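Local atomic coordinates of Lmo0794 protein (Listeria monocytogenes, PDB entry 3EW7), a protein that is of unknown function but probably binds NAD(P) through a Rossmann fold, consistent with a role as an oxidoreductase. Residues 3-8 with 64-69; 95-100 with 147-152. The protein carries 3 engineered substitutions. All blocks are in the same frame, centred on the assembly; numbering follows the deposited sequence.

Contact 1. Residues 3-8 with 64-69; sequences IGIIGA and VVVDAY
Ile-6 lies obliquely across Val-65, its CD1 meeting Val-65 CG1 at 3.7 Å. Its first torsion (chi1 -63°) sets CG1 beside the backbone N, so the extended branch runs back toward Val-65. The other branch, CG2, is anti to that N and comes near Asp-67 OD1 and the edge of the Tyr-69 ring. Gly-4, which pairs with Val-65 across the strands, brings no side chain beside it. On the opposite face Ile-5 and Val-66 stand side by side (CG1 to CB 4.2 Å), while Ile-3 adjoins Val-64. These beta-branched residues suit extended backbone and fill both faces of a buried sheet.

The strands run parallel, and residues 64-68 alternately accept and donate. Gly-4 N hydrogen-bonds to Val-64 O at 2.9 Å, Val-66 N to Gly-4 O, and Ile-6 N to Val-66 O, each donor nearly along its C=O axis. The last rung, Ala-68 N to Ile-6 O, is more bent (134° at the hydrogen) as both segments leave the sheet. Asp-67 OD1 accepts a weak bond from Tyr-69 N, and Tyr-69 O takes a hydrogen bond from His-79 NE2.

Gly-7 occupies the third position of a type II turn from Ile-5 to Ala-8. Its positive phi (90°) suits glycine, and without a side chain its CA makes a CA-H...O contact with Ala-68 O. Strand 2-6 leading into the first glycine of a GxxGxxG loop, with strand 64-67 alongside, is the hallmark of the dinucleotide-binding Rossmann fold.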
loop_
_atom_site.group_PDB
_atom_site.type_symbol
_atom_site.label_atom_id
_atom_site.label_comp_id
_atom_site.label_asym_id
_atom_site.label_seq_id
_atom_site.Cartn_x
_atom_site.Cartn_y
_atom_site.Cartn_z
ATOM N N ILE A 3 -6.412 -6.184 7.519
ATOM C CA ILE A 3 -5.689 -5.409 6.519
ATOM C C ILE A 3 -5.348 -3.990 6.973
ATOM O O ILE A 3 -6.236 -3.197 7.276
ATOM C CB ILE A 3 -6.507 -5.323 5.220
ATOM C CG1 ILE A 3 -6.759 -6.734 4.680
ATOM C CG2 ILE A 3 -5.767 -4.496 4.192
ATOM C CD1 ILE A 3 -7.700 -6.809 3.485
ATOM N N GLY A 4 -4.055 -3.680 7.012
ATOM C CA GLY A 4 -3.612 -2.353 7.409
ATOM C C GLY A 4 -3.235 -1.528 6.192
ATOM O O GLY A 4 -2.497 -1.997 5.330
ATOM N N ILE A 5 -3.734 -0.297 6.111
ATOM C CA ILE A 5 -3.435 0.549 4.963
ATOM C C ILE A 5 -2.632 1.812 5.264
ATOM O O ILE A 5 -3.107 2.734 5.928
ATOM C CB ILE A 5 -4.727 0.971 4.216
ATOM C CG1 ILE A 5 -5.495 -0.262 3.738
ATOM C CG2 ILE A 5 -4.374 1.835 3.014
ATOM C CD1 ILE A 5 -6.789 -0.515 4.490
ATOM N N ILE A 6 -1.406 1.844 4.756
ATOM C CA ILE A 6 -0.536 2.997 4.914
ATOM C C ILE A 6 -0.904 3.968 3.795
ATOM O O ILE A 6 -0.890 3.601 2.615
ATOM C CB ILE A 6 0.941 2.602 4.764
ATOM C CG1 ILE A 6 1.325 1.631 5.883
ATOM C CG2 ILE A 6 1.820 3.841 4.795
ATOM C CD1 ILE A 6 2.631 0.901 5.648
ATOM N N GLY A 7 -1.236 5.199 4.175
ATOM C CA GLY A 7 -1.618 6.208 3.204
ATOM C C GLY A 7 -3.113 6.169 2.959
ATOM O O GLY A 7 -3.584 6.513 1.870
ATOM N N ALA A 8 -3.858 5.762 3.985
ATOM C CA ALA A 8 -5.306 5.631 3.899
ATOM C C ALA A 8 -6.071 6.930 3.723
ATOM O O ALA A 8 -7.293 6.955 3.876
ATOM C CB ALA A 8 -5.821 4.892 5.124
ATOM N N VAL A 64 -2.217 -8.451 6.029
ATOM C CA VAL A 64 -1.734 -7.744 4.851
ATOM C C VAL A 64 -1.515 -6.278 5.147
ATOM O O VAL A 64 -2.322 -5.642 5.812
ATOM C CB VAL A 64 -2.739 -7.816 3.683
ATOM C CG1 VAL A 64 -2.325 -6.836 2.582
ATOM C CG2 VAL A 64 -2.779 -9.226 3.119
ATOM N N VAL A 65 -0.413 -5.745 4.646
ATOM C CA VAL A 65 -0.118 -4.332 4.817
ATOM C C VAL A 65 -0.011 -3.704 3.424
ATOM O O VAL A 65 0.904 -4.019 2.653
ATOM C CB VAL A 65 1.207 -4.113 5.585
ATOM C CG1 VAL A 65 1.512 -2.626 5.688
ATOM C CG2 VAL A 65 1.112 -4.718 6.973
ATOM N N VAL A 66 -0.968 -2.839 3.097
ATOM C CA VAL A 66 -0.967 -2.154 1.810
ATOM C C VAL A 66 -0.151 -0.882 1.917
ATOM O O VAL A 66 -0.498 0.018 2.673
ATOM C CB VAL A 66 -2.386 -1.766 1.355
ATOM C CG1 VAL A 66 -2.305 -0.866 0.124
ATOM C CG2 VAL A 66 -3.182 -3.011 1.024
ATOM N N ASP A 67 0.940 -0.814 1.166
ATOM C CA ASP A 67 1.773 0.374 1.187
ATOM C C ASP A 67 1.289 1.328 0.104
ATOM O O ASP A 67 1.669 1.212 -1.067
ATOM C CB ASP A 67 3.252 0.021 0.963
ATOM C CG ASP A 67 4.163 1.249 1.026
ATOM O OD1 ASP A 67 3.667 2.346 1.370
ATOM O OD2 ASP A 67 5.374 1.116 0.737
ATOM N N ALA A 68 0.416 2.246 0.500
ATOM C CA ALA A 68 -0.105 3.235 -0.418
ATOM C C ALA A 68 0.428 4.570 0.089
ATOM O O ALA A 68 -0.325 5.480 0.451
ATOM C CB ALA A 68 -1.605 3.216 -0.402
ATOM N N TYR A 69 1.749 4.664 0.133
ATOM C CA TYR A 69 2.429 5.856 0.602
ATOM C C TYR A 69 2.495 6.901 -0.497
ATOM O O TYR A 69 2.602 6.569 -1.681
ATOM C CB TYR A 69 3.839 5.486 1.030
ATOM C CG TYR A 69 4.629 6.613 1.643
ATOM C CD1 TYR A 69 4.358 7.050 2.938
ATOM C CD2 TYR A 69 5.698 7.196 0.956
ATOM C CE1 TYR A 69 5.138 8.032 3.541
ATOM C CE2 TYR A 69 6.480 8.180 1.547
ATOM C CZ TYR A 69 6.197 8.587 2.838
ATOM O OH TYR A 69 6.986 9.531 3.445
#

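Contact 2. Residues 95-100 with 147-152; sequences SPRLLV and EFSWTY
Strands 97-100 and 150-152 run parallel, their axes 4.6 Å apart at closest approach and 11° from alignment, with hydrogen bonds from Leu-98 N to Ser-149 O, Thr-151 N to Leu-98 O and Val-100 N to Thr-151 O. The last two donors lie nearly along the C=O axes.

Arg-97 leaves the backbone with CG anti to N (chi1 -170°) and stays extended to NE, a length that carries its guanidinium across to Thr-151. There NH2 donates to OG1 at 3.0 Å, with the oxygen at the edge of the guanidinium and in its plane. A salt bridge from NH2 to Glu-197 meets the charge of the buried guanidinium, and the small Thr-151 hydroxyl also reaches His-203 O in a hydrogen bond. Leu-99 CD2 lies over one guanidinium face, near its rim.

Parallel neighbours joined through helix 131-142 make a beta-alpha-beta crossover of the Rossmann fold, and that helix packs on the face bearing Trp-150 and Tyr-152. Val-100 CG1 approaches Tyr-152 CE1 at 3.4 Å, the two side chains crossing obliquely, while Val-100 O lies over a ring face. Tyr-152 OH hydrogen-bonds to Gln-137 OE1. Nearer the strand starts, Leu-98 CD2 meets the edge of the Phe-148 ring in its plane, 3.9 Å from CE1. Ile-87 and Leu-90 of helix 79-90 also touch Phe-148.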
loop_
_atom_site.group_PDB
_atom_site.type_symbol
_atom_site.label_atom_id
_atom_site.label_comp_id
_atom_site.label_asym_id
_atom_site.label_seq_id
_atom_site.Cartn_x
_atom_site.Cartn_y
_atom_site.Cartn_z
ATOM N N SER A 95 5.021 -13.127 7.715
ATOM C CA SER A 95 4.045 -12.540 8.640
ATOM C C SER A 95 2.908 -11.695 8.023
ATOM O O SER A 95 1.733 -12.046 8.284
ATOM C CB SER A 95 4.833 -11.726 9.717
ATOM O OG SER A 95 5.671 -10.815 9.041
ATOM N N PRO A 96 3.173 -10.470 7.528
ATOM C CA PRO A 96 2.058 -9.760 6.904
ATOM C C PRO A 96 2.554 -9.808 5.471
ATOM O O PRO A 96 3.758 -9.948 5.234
ATOM C CB PRO A 96 2.162 -8.327 7.448
ATOM C CG PRO A 96 2.637 -8.491 8.725
ATOM C CD PRO A 96 3.786 -9.482 8.453
ATOM N N ARG A 97 1.662 -9.689 4.518
ATOM C CA ARG A 97 2.083 -9.662 3.129
ATOM C C ARG A 97 2.259 -8.171 2.867
ATOM O O ARG A 97 1.426 -7.378 3.306
ATOM C CB ARG A 97 0.969 -10.232 2.251
ATOM C CG ARG A 97 1.370 -10.485 0.838
ATOM C CD ARG A 97 0.254 -11.168 0.115
ATOM N NE ARG A 97 0.410 -10.970 -1.313
ATOM C CZ ARG A 97 -0.599 -11.048 -2.161
ATOM N NH1 ARG A 97 -1.815 -11.323 -1.700
ATOM N NH2 ARG A 97 -0.397 -10.825 -3.454
ATOM N N LEU A 98 3.338 -7.773 2.193
ATOM C CA LEU A 98 3.484 -6.350 1.935
ATOM C C LEU A 98 3.059 -6.093 0.503
ATOM O O LEU A 98 3.717 -6.547 -0.428
ATOM C CB LEU A 98 4.923 -5.879 2.131
ATOM C CG LEU A 98 5.089 -4.369 1.928
ATOM C CD1 LEU A 98 4.331 -3.603 3.006
ATOM C CD2 LEU A 98 6.552 -4.009 1.949
ATOM N N LEU A 99 1.949 -5.385 0.337
ATOM C CA LEU A 99 1.425 -5.055 -0.981
ATOM C C LEU A 99 1.794 -3.594 -1.277
ATOM O O LEU A 99 1.303 -2.673 -0.621
ATOM C CB LEU A 99 -0.099 -5.223 -0.984
ATOM C CG LEU A 99 -0.907 -5.356 -2.281
ATOM C CD1 LEU A 99 -0.213 -4.663 -3.441
ATOM C CD2 LEU A 99 -1.074 -6.823 -2.602
ATOM N N VAL A 100 2.660 -3.385 -2.260
ATOM C CA VAL A 100 3.087 -2.034 -2.616
ATOM C C VAL A 100 2.303 -1.522 -3.821
ATOM O O VAL A 100 2.296 -2.143 -4.878
ATOM C CB VAL A 100 4.596 -2.010 -2.935
ATOM C CG1 VAL A 100 5.126 -0.601 -2.838
ATOM C CG2 VAL A 100 5.336 -2.921 -1.975
ATOM N N GLU A 147 13.316 -13.130 0.610
ATOM C CA GLU A 147 13.451 -12.902 2.047
ATOM C C GLU A 147 12.177 -12.543 2.822
ATOM O O GLU A 147 12.177 -12.548 4.053
ATOM C CB GLU A 147 14.560 -11.877 2.292
ATOM C CG GLU A 147 15.948 -12.452 1.987
ATOM C CD GLU A 147 17.033 -11.393 1.848
ATOM O OE1 GLU A 147 17.247 -10.625 2.807
ATOM O OE2 GLU A 147 17.679 -11.333 0.780
ATOM N N PHE A 148 11.101 -12.220 2.113
ATOM C CA PHE A 148 9.832 -11.936 2.775
ATOM C C PHE A 148 8.687 -11.929 1.791
ATOM O O PHE A 148 8.886 -12.078 0.586
ATOM C CB PHE A 148 9.863 -10.622 3.569
ATOM C CG PHE A 148 9.794 -9.388 2.727
ATOM C CD1 PHE A 148 8.744 -8.491 2.889
ATOM C CD2 PHE A 148 10.799 -9.087 1.820
ATOM C CE1 PHE A 148 8.699 -7.302 2.162
ATOM C CE2 PHE A 148 10.767 -7.908 1.089
ATOM C CZ PHE A 148 9.712 -7.011 1.262
ATOM N N SER A 149 7.478 -11.771 2.308
ATOM C CA SER A 149 6.301 -11.784 1.462
ATOM C C SER A 149 5.896 -10.398 0.953
ATOM O O SER A 149 5.466 -9.540 1.728
ATOM C CB SER A 149 5.147 -12.422 2.224
ATOM O OG SER A 149 4.070 -12.666 1.347
ATOM N N TRP A 150 6.010 -10.190 -0.357
ATOM C CA TRP A 150 5.660 -8.900 -0.945
ATOM C C TRP A 150 5.032 -9.006 -2.332
ATOM O O TRP A 150 5.126 -10.039 -3.001
ATOM C CB TRP A 150 6.907 -8.032 -1.066
ATOM C CG TRP A 150 7.901 -8.616 -2.013
ATOM C CD1 TRP A 150 8.807 -9.594 -1.749
ATOM C CD2 TRP A 150 8.044 -8.301 -3.402
ATOM N NE1 TRP A 150 9.509 -9.913 -2.888
ATOM C CE2 TRP A 150 9.056 -9.135 -3.920
ATOM C CE3 TRP A 150 7.408 -7.395 -4.264
ATOM C CZ2 TRP A 150 9.451 -9.090 -5.259
ATOM C CZ3 TRP A 150 7.803 -7.352 -5.597
ATOM C CH2 TRP A 150 8.817 -8.198 -6.079
ATOM N N THR A 151 4.394 -7.918 -2.755
ATOM C CA THR A 151 3.791 -7.821 -4.081
ATOM C C THR A 151 3.722 -6.358 -4.479
ATOM O O THR A 151 3.304 -5.508 -3.695
ATOM C CB THR A 151 2.357 -8.383 -4.148
ATOM O OG1 THR A 151 2.367 -9.792 -3.901
ATOM C CG2 THR A 151 1.775 -8.140 -5.527
ATOM N N TYR A 152 4.148 -6.062 -5.699
ATOM C CA TYR A 152 4.102 -4.696 -6.186
ATOM C C TYR A 152 3.032 -4.654 -7.271
ATOM O O TYR A 152 3.096 -5.408 -8.244
ATOM C CB TYR A 152 5.447 -4.281 -6.771
ATOM C CG TYR A 152 5.628 -2.779 -6.862
ATOM C CD1 TYR A 152 6.347 -2.086 -5.888
ATOM C CD2 TYR A 152 5.045 -2.045 -7.903
ATOM C CE1 TYR A 152 6.478 -0.709 -5.944
ATOM C CE2 TYR A 152 5.167 -0.663 -7.965
ATOM C CZ TYR A 152 5.885 -0.000 -6.983
ATOM O OH TYR A 152 6.009 1.366 -7.028
#

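How the contacts relate
The two contacts belong to one seven-stranded parallel sheet, with centres about 11 Å apart. Contact 1 pairs strand 2-6 with 64-67 and contact 2 pairs 97-101 with 150-154; strands 64-67 and 97-101 are themselves neighbours, joined by probable hydrogen bonds from Val-65 N to Arg-97 O (2.8 Å) and Asp-67 N to Leu-99 O (2.6 Å). Along the chain contact 1 closes before contact 2 opens, with helix 79-90 between them and touching residues of both. Strands 2-6 and 64-67 flank the topological switch point, at whose C-terminal edge Rossmann proteins usually hold the dinucleotide, while contact 2 extends the sheet toward strand 207-209.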